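Local coordinates for uncharacterized protein (PDB 5AZ1), which is probably an aldo/keto reductase that uses NADPH to reduce carbonyl compounds, at residues Y255-T260 with I290-L295. Residues are numbered along the deposited sequence; the frame is centred on the assembly and turned at random.
Sequences YGKTVT and IFDFQL. With NDP (NADPH dihydro-nicotinamide-adenine-dinucleotide phosphate), chain J.
The K257 side chain lies over one face of the F293 ring and ends in a salt bridge to D292. Its CG sits 4.0 Å from the centroid of the F293 ring, 12° off the ring normal, a CH-pi contact. The side chain bends at chi2 (-63°) and then runs extended; this carries CE past F293 CD1 at 3.6 Å and NZ on to D292. NZ donates to D292 OD1 at 2.7 Å, on the syn lone pair of that oxygen. A second bond, to the backbone O of S289, ties the same ammonium to the start of the loop. With an alanine here, the D292 carboxylate is likely to lose its charged mate, and F293 the aliphatic cover over one face.

Y255, the last residue of helix 246-255, continues the contact. Its CB lies 3.8 Å from F293 CD2, and the two rings meet obliquely, with planes at 42°. Further out, Y255 CE2 packs on L295 CD2 at 3.6 Å. The phenol OH is hydrogen-bonded to D299 and to the backbone N of D296, near the start of helix 297-304. Between Y255 and K257, G256 turns the chain with positive phi.

On the NADPH side, T260 OG1 approaches N6A of the adenine at 3.4 Å. The contact joins the turn between helices 246-255 and 259-269 to the loop after helix 281-287, near the adenine end of the bound NADPH. The chemistry is mixed: one ion pair, with a second bond from the same ammonium, beside CH-pi and oblique aromatic contacts. D292 is exposed, so solvent probably weakens the ion pair.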
# COMPACT_ATOMS: atom_id res chain seq x y z
N TYR A 255 -14.96 1.92 -23.12
CA TYR A 255 -15.71 1.23 -22.03
C TYR A 255 -16.48 2.22 -21.16
O TYR A 255 -17.21 1.81 -20.28
CB TYR A 255 -14.77 0.40 -21.16
CG TYR A 255 -13.97 -0.63 -21.92
CD1 TYR A 255 -14.50 -1.85 -22.23
CD2 TYR A 255 -12.71 -0.34 -22.35
CE1 TYR A 255 -13.75 -2.81 -22.93
CE2 TYR A 255 -11.96 -1.25 -23.06
CZ TYR A 255 -12.48 -2.50 -23.33
OH TYR A 255 -11.69 -3.41 -24.02
N GLY A 256 -16.30 3.51 -21.41
CA GLY A 256 -17.12 4.53 -20.77
C GLY A 256 -16.54 4.93 -19.44
O GLY A 256 -17.25 5.03 -18.46
N LYS A 257 -15.24 5.19 -19.41
CA LYS A 257 -14.50 5.35 -18.18
C LYS A 257 -13.50 6.43 -18.36
O LYS A 257 -13.03 6.64 -19.46
CB LYS A 257 -13.71 4.04 -17.86
CG LYS A 257 -14.55 2.80 -17.55
CD LYS A 257 -15.37 3.03 -16.28
CE LYS A 257 -16.41 1.95 -16.08
NZ LYS A 257 -16.96 2.00 -14.71
N THR A 258 -13.09 7.03 -17.27
CA THR A 258 -11.95 7.92 -17.29
C THR A 258 -10.61 7.17 -17.37
O THR A 258 -10.52 5.94 -17.30
CB THR A 258 -11.94 8.78 -16.01
OG1 THR A 258 -11.81 7.92 -14.87
CG2 THR A 258 -13.27 9.59 -15.88
N VAL A 259 -9.55 7.95 -17.45
CA VAL A 259 -8.22 7.45 -17.66
C VAL A 259 -7.71 6.82 -16.37
O VAL A 259 -7.12 5.75 -16.41
CB VAL A 259 -7.29 8.56 -18.19
CG1 VAL A 259 -5.83 8.19 -18.11
CG2 VAL A 259 -7.65 8.90 -19.64
N THR A 260 -7.93 7.49 -15.25
CA THR A 260 -7.60 6.92 -13.96
C THR A 260 -8.40 5.64 -13.73
O THR A 260 -7.88 4.67 -13.20
CB THR A 260 -7.81 7.91 -12.79
OG1 THR A 260 -9.10 8.47 -12.87
CG2 THR A 260 -6.80 8.98 -12.88
N ILE A 290 -14.94 0.92 -10.94
CA ILE A 290 -13.92 0.28 -11.78
C ILE A 290 -14.06 -1.25 -11.89
O ILE A 290 -13.15 -1.89 -12.41
CB ILE A 290 -12.51 0.56 -11.26
CG1 ILE A 290 -12.32 -0.08 -9.87
CG2 ILE A 290 -12.20 2.06 -11.27
CD1 ILE A 290 -10.97 0.05 -9.26
N PHE A 291 -15.17 -1.81 -11.44
CA PHE A 291 -15.36 -3.25 -11.33
C PHE A 291 -16.36 -3.83 -12.34
O PHE A 291 -16.56 -5.04 -12.39
CB PHE A 291 -15.78 -3.58 -9.88
CG PHE A 291 -14.77 -3.10 -8.89
CD1 PHE A 291 -13.49 -3.69 -8.86
CD2 PHE A 291 -15.01 -2.00 -8.08
CE1 PHE A 291 -12.53 -3.24 -7.97
CE2 PHE A 291 -14.04 -1.53 -7.20
CZ PHE A 291 -12.81 -2.14 -7.15
N ASP A 292 -16.91 -2.96 -13.19
CA ASP A 292 -17.96 -3.34 -14.13
C ASP A 292 -17.51 -3.38 -15.61
O ASP A 292 -18.33 -3.26 -16.52
CB ASP A 292 -19.16 -2.39 -13.94
CG ASP A 292 -18.81 -0.95 -14.17
OD1 ASP A 292 -17.63 -0.60 -14.41
OD2 ASP A 292 -19.73 -0.12 -14.09
N PHE A 293 -16.23 -3.57 -15.87
CA PHE A 293 -15.80 -3.67 -17.26
C PHE A 293 -14.61 -4.61 -17.39
O PHE A 293 -13.76 -4.67 -16.51
CB PHE A 293 -15.55 -2.28 -17.86
CG PHE A 293 -14.31 -1.57 -17.34
CD1 PHE A 293 -14.29 -1.01 -16.07
CD2 PHE A 293 -13.20 -1.37 -18.16
CE1 PHE A 293 -13.17 -0.30 -15.62
CE2 PHE A 293 -12.07 -0.70 -17.71
CZ PHE A 293 -12.04 -0.18 -16.42
N GLN A 294 -14.60 -5.38 -18.47
CA GLN A 294 -13.55 -6.31 -18.83
C GLN A 294 -12.77 -5.66 -19.97
O GLN A 294 -13.38 -5.31 -20.99
CB GLN A 294 -14.17 -7.63 -19.28
CG GLN A 294 -13.19 -8.81 -19.31
CD GLN A 294 -12.66 -9.19 -17.92
OE1 GLN A 294 -13.25 -8.84 -16.89
NE2 GLN A 294 -11.53 -9.88 -17.89
N LEU A 295 -11.46 -5.43 -19.79
CA LEU A 295 -10.62 -4.88 -20.85
C LEU A 295 -10.31 -6.03 -21.76
O LEU A 295 -10.01 -7.15 -21.27
CB LEU A 295 -9.33 -4.30 -20.33
CG LEU A 295 -9.46 -2.99 -19.60
CD1 LEU A 295 -8.37 -2.85 -18.56
CD2 LEU A 295 -9.43 -1.78 -20.55
PA NDP J . -1.21 7.57 -5.74
O1A NDP J . -0.70 6.86 -7.00
O2A NDP J . -2.40 7.07 -4.98
O5B NDP J . -1.63 9.06 -6.27
C5B NDP J . -1.88 10.14 -5.39
C4B NDP J . -2.28 11.38 -6.19
O4B NDP J . -3.29 11.07 -7.17
C3B NDP J . -2.83 12.49 -5.28
O3B NDP J . -2.03 13.66 -5.44
C2B NDP J . -4.29 12.66 -5.71
O2B NDP J . -4.81 13.99 -5.63
C1B NDP J . -4.30 12.10 -7.12
N9A NDP J . -5.53 11.39 -7.49
C8A NDP J . -6.12 10.38 -6.82
N7A NDP J . -7.20 9.93 -7.47
C5A NDP J . -7.28 10.65 -8.61
C6A NDP J . -8.20 10.67 -9.75
N6A NDP J . -9.24 9.78 -9.73
N1A NDP J . -7.95 11.60 -10.73
C2A NDP J . -6.91 12.47 -10.69
N3A NDP J . -6.01 12.49 -9.68
C4A NDP J . -6.17 11.62 -8.64
O3 NDP J . 0.06 7.90 -4.83
PN NDP J . 0.36 7.37 -3.35
O1N NDP J . 1.79 6.91 -3.39
O2N NDP J . -0.07 8.41 -2.32
O5D NDP J . -0.73 6.17 -3.21
C5D NDP J . -0.49 5.08 -2.41
C4D NDP J . -0.94 4.98 -0.96
O4D NDP J . -0.28 3.72 -0.69
C3D NDP J . -0.45 5.87 0.19
O3D NDP J . -1.48 6.73 0.64
C2D NDP J . -0.14 4.84 1.27
O2D NDP J . -1.38 4.39 1.87
C1D NDP J . 0.55 3.73 0.46
N1N NDP J . 2.06 3.83 0.16
C2N NDP J . 2.84 2.83 0.66
C3N NDP J . 4.24 2.77 0.51
C7N NDP J . 5.02 1.61 1.09
O7N NDP J . 6.25 1.76 1.18
N7N NDP J . 4.40 0.46 1.53
C4N NDP J . 4.98 3.90 -0.20
C5N NDP J . 4.06 4.92 -0.74
C6N NDP J . 2.68 4.84 -0.55
P2B NDP J . -5.65 14.56 -4.36
O1X NDP J . -5.15 13.88 -3.07
O2X NDP J . -5.17 15.99 -4.33
O3X NDP J . -7.05 14.17 -4.77